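Local atomic coordinates of Alpha/beta hydrolase (Enterobacter asburiae, PDB entry 6KMO), a protein that probably hydrolyses carboxylic ester bonds, as an esterase or lipase of the alpha/beta hydrolase fold. Residues V73-I78 / A84-I89; T157-V160 / Q165-G168. The protein carries 2 engineered substitutions. All coordinates share one frame; numbering follows the deposited sequence.

Contact 1 pairs the two strands of a beta hairpin, and contact 2 joins the last turns of helix 148-163 to the turn that follows it. Their centres lie about 10 Å apart, and they meet at Lys76. Its CE rests 3.7 Å from Trp159 CH2, its CD 3.7 Å from Ile167 CG2, and its NZ makes a long, weak ion pair with Glu166 OE2 at 3.4 Å. Alongside, Ile78 CG2 packs 3.5 Å from Trp159 CE2, bringing hairpin and helix together. The centres of both contacts are 20 Å or more from that of the chain; contact 2 also reaches strand 174-179, which leads into the probable nucleophile elbow.

Contact 1. Residues V73-I78 / A84-I89; sequences VSEKTI and AIKLKI
Glu75 leans toward the neighbouring strand to meet Lys86 and Lys88, on the face of the hairpin that also carries Thr77. CG is anti to the backbone N (chi1 -178°) and the chain is extended beyond it. CB passes 3.8 Å from Leu87 O, and CG comes closer to that same oxygen, at 3.4 Å. CD then lies 3.9 Å from Lys86 CD, and the carboxylate divides its charge: OE1 makes a long salt bridge to Lys86 NZ (3.8 Å), OE2 a weak hydrogen-bonded one to Lys88 NZ (3.4 Å). Long, flexible lysines suit this largely exposed face, since Lys88 can bend twice to bring its amine back to the acid while lying against Phe115 of helix 115-129. The other face is oily where Ile78 CG2 meets Leu87 CD1 at 3.8 Å; branched residues fill it against strand 132-136 and helix 148-163. At the far end a water joins Ser74 OG to Ile89 O. Six backbone hydrogen bonds, in reciprocal pairs at Ser74-Ile89, Lys76-Leu87 and Ile78-Ile85, make this a regular antiparallel beta hairpin, the edge of the mixed central sheet of an alpha/beta hydrolase.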
ATOM      1  N   VAL A  73       5.666 -12.813 -24.243  1.00 10.16           N
ATOM      2  CA  VAL A  73       4.804 -13.917 -23.834  1.00  9.84           C
ATOM      3  C   VAL A  73       5.186 -15.177 -24.600  1.00 11.75           C
ATOM      4  O   VAL A  73       5.361 -15.137 -25.831  1.00 12.69           O
ATOM      5  CB  VAL A  73       3.315 -13.589 -24.029  1.00 11.28           C
ATOM      6  CG1 VAL A  73       2.466 -14.764 -23.591  1.00 12.65           C
ATOM      7  CG2 VAL A  73       2.943 -12.326 -23.268  1.00 11.57           C
ATOM      8  N   SER A  74       5.306 -16.287 -23.884  1.00 10.65           N
ATOM      9  CA  SER A  74       5.552 -17.587 -24.482  1.00  8.81           C
ATOM     10  C   SER A  74       4.709 -18.634 -23.769  1.00 10.96           C
ATOM     11  O   SER A  74       4.000 -18.343 -22.795  1.00 10.29           O
ATOM     12  CB  SER A  74       7.036 -17.952 -24.439  1.00 12.98           C
ATOM     13  OG  SER A  74       7.519 -18.019 -23.111  1.00 14.60           O
ATOM     14  N   GLU A  75       4.770 -19.868 -24.262  1.00 12.41           N
ATOM     15  CA  GLU A  75       3.926 -20.937 -23.776  1.00 11.44           C
ATOM     16  C   GLU A  75       4.739 -22.205 -23.616  1.00 13.24           C
ATOM     17  O   GLU A  75       5.722 -22.431 -24.331  1.00 13.87           O
ATOM     18  CB  GLU A  75       2.762 -21.187 -24.724  1.00 19.33           C
ATOM     19  CG  GLU A  75       1.809 -22.271 -24.261  1.00 33.05           C
ATOM     20  CD  GLU A  75       0.611 -22.416 -25.183  1.00 54.34           C
ATOM     21  OE1 GLU A  75       0.197 -23.567 -25.452  1.00 49.74           O
ATOM     22  OE2 GLU A  75       0.090 -21.375 -25.640  1.00 59.88           O
ATOM     23  N   LYS A  76       4.336 -23.029 -22.662  1.00 11.37           N
ATOM     24  CA  LYS A  76       4.946 -24.338 -22.480  1.00 11.27           C
ATOM     25  C   LYS A  76       3.920 -25.244 -21.836  1.00 11.61           C
ATOM     26  O   LYS A  76       3.261 -24.844 -20.871  1.00 11.71           O
ATOM     27  CB  LYS A  76       6.170 -24.258 -21.580  1.00 14.51           C
ATOM     28  CG  LYS A  76       6.887 -25.605 -21.388  1.00 20.50           C
ATOM     29  CD  LYS A  76       8.392 -25.407 -21.233  1.00 22.72           C
ATOM     30  CE  LYS A  76       9.119 -26.706 -20.974  1.00 22.88           C
ATOM     31  NZ  LYS A  76       9.527 -27.372 -22.241  1.00 19.23           N
ATOM     32  N   THR A  77       3.781 -26.455 -22.347  1.00 10.72           N
ATOM     33  CA  THR A  77       2.969 -27.483 -21.722  1.00 11.44           C
ATOM     34  C   THR A  77       3.903 -28.462 -21.033  1.00 15.23           C
ATOM     35  O   THR A  77       4.821 -28.999 -21.659  1.00 16.41           O
ATOM     36  CB  THR A  77       2.096 -28.200 -22.749  1.00 16.04           C
ATOM     37  OG1 THR A  77       1.171 -27.269 -23.309  1.00 18.89           O
ATOM     38  CG2 THR A  77       1.318 -29.333 -22.095  1.00 16.47           C
ATOM     39  N   ILE A  78       3.688 -28.676 -19.744  1.00 12.96           N
ATOM     40  CA  ILE A  78       4.506 -29.586 -18.959  1.00 15.08           C
ATOM     41  C   ILE A  78       3.706 -30.851 -18.695  1.00 16.90           C
ATOM     42  O   ILE A  78       2.478 -30.858 -18.724  1.00 15.97           O
ATOM     43  CB  ILE A  78       5.016 -28.951 -17.645  1.00 12.81           C
ATOM     44  CG1 ILE A  78       3.854 -28.576 -16.719  1.00 12.65           C
ATOM     45  CG2 ILE A  78       5.871 -27.742 -17.959  1.00 15.68           C
ATOM     46  CD1 ILE A  78       4.304 -28.112 -15.338  1.00 15.54           C
ATOM     47  N   ALA A  84      -1.086 -33.242 -18.344  1.00 20.95           N
ATOM     48  CA  ALA A  84      -0.472 -32.097 -18.995  1.00 26.08           C
ATOM     49  C   ALA A  84      -1.007 -30.830 -18.345  1.00 22.61           C
ATOM     50  O   ALA A  84      -2.185 -30.752 -17.998  1.00 21.85           O
ATOM     51  CB  ALA A  84      -0.829 -32.094 -20.480  1.00 22.84           C
ATOM     52  N   ILE A  85      -0.134 -29.846 -18.169  1.00 16.86           N
ATOM     53  CA  ILE A  85      -0.511 -28.553 -17.596  1.00 13.10           C
ATOM     54  C   ILE A  85       0.045 -27.474 -18.517  1.00 11.65           C
ATOM     55  O   ILE A  85       1.259 -27.416 -18.734  1.00 13.03           O
ATOM     56  CB  ILE A  85       0.024 -28.383 -16.166  1.00 11.59           C
ATOM     57  CG1 ILE A  85      -0.505 -29.489 -15.248  1.00 16.45           C
ATOM     58  CG2 ILE A  85      -0.383 -27.023 -15.618  1.00 12.21           C
ATOM     59  CD1 ILE A  85       0.105 -29.467 -13.847  1.00 19.29           C
ATOM     60  N   LYS A  86      -0.832 -26.621 -19.049  1.00 11.08           N
ATOM     61  CA  LYS A  86      -0.404 -25.512 -19.891  1.00 10.97           C
ATOM     62  C   LYS A  86       0.035 -24.317 -19.053  1.00  9.62           C
ATOM     63  O   LYS A  86      -0.680 -23.894 -18.134  1.00 10.04           O
ATOM     64  CB  LYS A  86      -1.516 -25.074 -20.826  1.00 13.21           C
ATOM     65  CG  LYS A  86      -1.023 -24.177 -21.944  1.00 25.58           C
ATOM     66  CD  LYS A  86      -2.160 -23.504 -22.712  1.00 37.55           C
ATOM     67  CE  LYS A  86      -3.116 -24.518 -23.351  1.00 41.64           C
ATOM     68  NZ  LYS A  86      -3.524 -24.169 -24.752  1.00 44.95           N
ATOM     69  N   LEU A  87       1.198 -23.760 -19.388  1.00  9.71           N
ATOM     70  CA  LEU A  87       1.749 -22.572 -18.758  1.00  7.39           C
ATOM     71  C   LEU A  87       1.846 -21.451 -19.779  1.00 10.29           C
ATOM     72  O   LEU A  87       2.121 -21.680 -20.962  1.00 10.20           O
ATOM     73  CB  LEU A  87       3.153 -22.831 -18.230  1.00  8.67           C
ATOM     74  CG  LEU A  87       3.319 -24.076 -17.379  1.00  9.05           C
ATOM     75  CD1 LEU A  87       4.771 -24.282 -16.970  1.00 10.61           C
ATOM     76  CD2 LEU A  87       2.425 -24.015 -16.134  1.00 10.93           C
ATOM     77  N   LYS A  88       1.644 -20.220 -19.324  1.00  7.77           N
ATOM     78  CA  LYS A  88       1.971 -19.036 -20.102  1.00  7.92           C
ATOM     79  C   LYS A  88       3.032 -18.280 -19.328  1.00  9.33           C
ATOM     80  O   LYS A  88       2.865 -18.040 -18.129  1.00  9.02           O
ATOM     81  CB  LYS A  88       0.750 -18.145 -20.340  1.00  9.13           C
ATOM     82  CG  LYS A  88      -0.343 -18.802 -21.185  1.00 12.16           C
ATOM     83  CD  LYS A  88       0.091 -18.966 -22.634  1.00 18.26           C
ATOM     84  CE  LYS A  88      -0.315 -17.776 -23.452  1.00 23.04           C
ATOM     85  NZ  LYS A  88      -0.209 -18.043 -24.919  1.00 32.19           N
ATOM     86  N   ILE A  89       4.128 -17.921 -19.989  1.00  8.15           N
ATOM     87  CA  ILE A  89       5.285 -17.312 -19.348  1.00  8.23           C
ATOM     88  C   ILE A  89       5.404 -15.886 -19.857  1.00  8.84           C
ATOM     89  O   ILE A  89       5.428 -15.653 -21.071  1.00 10.25           O
ATOM     90  CB  ILE A  89       6.566 -18.118 -19.615  1.00  9.82           C
ATOM     91  CG1 ILE A  89       6.396 -19.556 -19.114  1.00 13.17           C
ATOM     92  CG2 ILE A  89       7.762 -17.497 -18.924  1.00 10.50           C
ATOM     93  CD1 ILE A  89       6.306 -20.575 -20.180  1.00 17.67           C
TER
HETATM   94  O   HOH W   1       8.155 -15.365 -22.178  1.00 17.08           O

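Contact 2. Residues T157-V160 / Q165-G168; sequences TKWV and QEIG
Trp159 turns the edge of its six-membered ring to Glu166 and Ile167, while Val160 extends the contact from the next position of the helix. The indole leaves the helix with CG trans to the backbone N (chi1 -176°), and chi2 of 91° sets the ring plane about square to the CA-CB-CG plane. This directs its benzo side across to the turn. There CZ2 lies 3.5 Å from Glu166 OE2, which sits in the plane of the ring, and the carboxylate stands almost upright to that plane, at 87°. Glu166 CB, which points toward the helix, already lies 4.1 Å from Trp159 CH2, and the extended chain beyond CG carries the carboxylate along the ring edge to CZ2. A water makes the hydrogen-bonded link: it accepts from Trp159 NE1 at 3.0 Å and donates to Glu166 OE1 at 2.9 Å.

The apolar half is looser. In Ile167 the rotation about CA-CB turns CG2 to the ring edge, 4.2 Å from Trp159 CH2, and the CG1 branch carries CD1 to Val160 CG2 at 4.4 Å. A branched residue suits this place, because it serves both partners at once and also touches Val134 of the central sheet.

Chemically, two neighbouring groups on one edge of the indole serve the two oxygens of one acid. The N-H is satisfied through water that is bound to OE1, and the slightly positive aromatic C-H at CZ2 faces OE2. Water and C-H rim together probably give the carboxylate weak electrostatic support, and may favour its present orientation.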
ATOM      1  N   THR A 157       4.151 -25.411  -9.688  1.00  5.99           N
ATOM      2  CA  THR A 157       5.116 -24.702  -8.857  1.00  6.26           C
ATOM      3  C   THR A 157       6.348 -25.559  -8.620  1.00  8.24           C
ATOM      4  O   THR A 157       7.493 -25.090  -8.760  1.00  6.97           O
ATOM      5  CB  THR A 157       4.442 -24.327  -7.529  1.00  6.76           C
ATOM      6  OG1 THR A 157       3.322 -23.445  -7.776  1.00  7.29           O
ATOM      7  CG2 THR A 157       5.402 -23.631  -6.594  1.00  7.69           C
ATOM      8  N   LYS A 158       6.127 -26.820  -8.250  0.72  7.64           N
ATOM      9  CA  LYS A 158       7.230 -27.761  -8.078  0.72  8.75           C
ATOM     10  C   LYS A 158       8.031 -27.901  -9.366  0.72  9.18           C
ATOM     11  O   LYS A 158       9.266 -27.952  -9.333  0.72  9.59           O
ATOM     12  CB  LYS A 158       6.679 -29.112  -7.624  0.72 10.87           C
ATOM     13  CG  LYS A 158       7.737 -30.133  -7.279  0.72 16.67           C
ATOM     14  CD  LYS A 158       7.109 -31.354  -6.608  0.72 21.22           C
ATOM     15  CE  LYS A 158       8.038 -32.563  -6.672  0.72 26.63           C
ATOM     16  NZ  LYS A 158       8.503 -32.848  -8.062  0.72 30.84           N
ATOM     17  N   TRP A 159       7.350 -27.948 -10.509  1.00  8.17           N
ATOM     18  CA  TRP A 159       8.043 -28.088 -11.786  1.00  8.19           C
ATOM     19  C   TRP A 159       8.949 -26.891 -12.055  1.00 10.08           C
ATOM     20  O   TRP A 159      10.113 -27.043 -12.452  1.00  9.95           O
ATOM     21  CB  TRP A 159       7.055 -28.300 -12.935  1.00  7.98           C
ATOM     22  CG  TRP A 159       7.769 -28.532 -14.241  1.00  9.99           C
ATOM     23  CD1 TRP A 159       8.141 -29.742 -14.758  1.00 16.63           C
ATOM     24  CD2 TRP A 159       8.214 -27.541 -15.163  1.00 11.14           C
ATOM     25  NE1 TRP A 159       8.783 -29.559 -15.958  1.00 16.85           N
ATOM     26  CE2 TRP A 159       8.850 -28.220 -16.230  1.00 14.56           C
ATOM     27  CE3 TRP A 159       8.136 -26.147 -15.200  1.00 10.62           C
ATOM     28  CZ2 TRP A 159       9.408 -27.547 -17.314  1.00 15.60           C
ATOM     29  CZ3 TRP A 159       8.691 -25.480 -16.292  1.00 13.39           C
ATOM     30  CH2 TRP A 159       9.321 -26.188 -17.327  1.00 15.59           C
ATOM     31  N   VAL A 160       8.443 -25.680 -11.850  1.00  7.54           N
ATOM     32  CA  VAL A 160       9.277 -24.502 -12.065  1.00  7.55           C
ATOM     33  C   VAL A 160      10.471 -24.502 -11.117  1.00  7.60           C
ATOM     34  O   VAL A 160      11.589 -24.146 -11.506  1.00  8.26           O
ATOM     35  CB  VAL A 160       8.439 -23.213 -11.938  1.00  6.94           C
ATOM     36  CG1 VAL A 160       9.329 -21.998 -11.942  1.00  8.40           C
ATOM     37  CG2 VAL A 160       7.411 -23.124 -13.048  1.00  8.49           C
ATOM     38  N   GLN A 165      15.166 -23.748 -15.420  1.00 10.36           N
ATOM     39  CA  GLN A 165      16.113 -23.484 -16.505  1.00 11.23           C
ATOM     40  C   GLN A 165      15.485 -23.688 -17.881  1.00 10.57           C
ATOM     41  O   GLN A 165      15.837 -22.982 -18.836  1.00 10.02           O
ATOM     42  CB  GLN A 165      17.332 -24.380 -16.317  1.00 14.68           C
ATOM     43  CG  GLN A 165      18.451 -24.189 -17.308  1.00 20.82           C
ATOM     44  CD  GLN A 165      19.476 -25.301 -17.193  1.00 31.29           C
ATOM     45  OE1 GLN A 165      19.826 -25.950 -18.181  1.00 31.91           O
ATOM     46  NE2 GLN A 165      19.952 -25.536 -15.977  1.00 24.98           N
ATOM     47  N   GLU A 166      14.532 -24.608 -18.003  1.00  9.15           N
ATOM     48  CA  GLU A 166      13.913 -24.847 -19.302  1.00  8.69           C
ATOM     49  C   GLU A 166      13.179 -23.621 -19.829  1.00  9.15           C
ATOM     50  O   GLU A 166      12.991 -23.491 -21.043  1.00 10.71           O
ATOM     51  CB  GLU A 166      12.961 -26.037 -19.246  1.00 10.52           C
ATOM     52  CG  GLU A 166      13.640 -27.368 -18.978  1.00 11.96           C
ATOM     53  CD  GLU A 166      12.700 -28.543 -19.155  1.00 14.96           C
ATOM     54  OE1 GLU A 166      13.001 -29.604 -18.592  1.00 23.36           O
ATOM     55  OE2 GLU A 166      11.683 -28.405 -19.872  1.00 15.19           O
ATOM     56  N   ILE A 167      12.746 -22.714 -18.950  1.00  9.07           N
ATOM     57  CA  ILE A 167      12.041 -21.501 -19.334  1.00  9.91           C
ATOM     58  C   ILE A 167      12.835 -20.249 -18.974  1.00  9.37           C
ATOM     59  O   ILE A 167      12.280 -19.150 -18.940  1.00 10.26           O
ATOM     60  CB  ILE A 167      10.609 -21.456 -18.756  1.00  9.91           C
ATOM     61  CG1 ILE A 167      10.611 -21.580 -17.229  1.00  9.84           C
ATOM     62  CG2 ILE A 167       9.765 -22.523 -19.405  1.00 10.13           C
ATOM     63  CD1 ILE A 167       9.276 -21.203 -16.589  1.00 11.90           C
ATOM     64  N   GLY A 168      14.126 -20.395 -18.693  1.00  8.55           N
ATOM     65  CA  GLY A 168      14.961 -19.250 -18.416  1.00  9.72           C
ATOM     66  C   GLY A 168      14.742 -18.636 -17.056  1.00  9.38           C
ATOM     67  O   GLY A 168      14.976 -17.432 -16.884  1.00 10.99           O
TER
HETATM   68  O   HOH W   2      10.596 -31.019 -17.923  1.00 32.21           O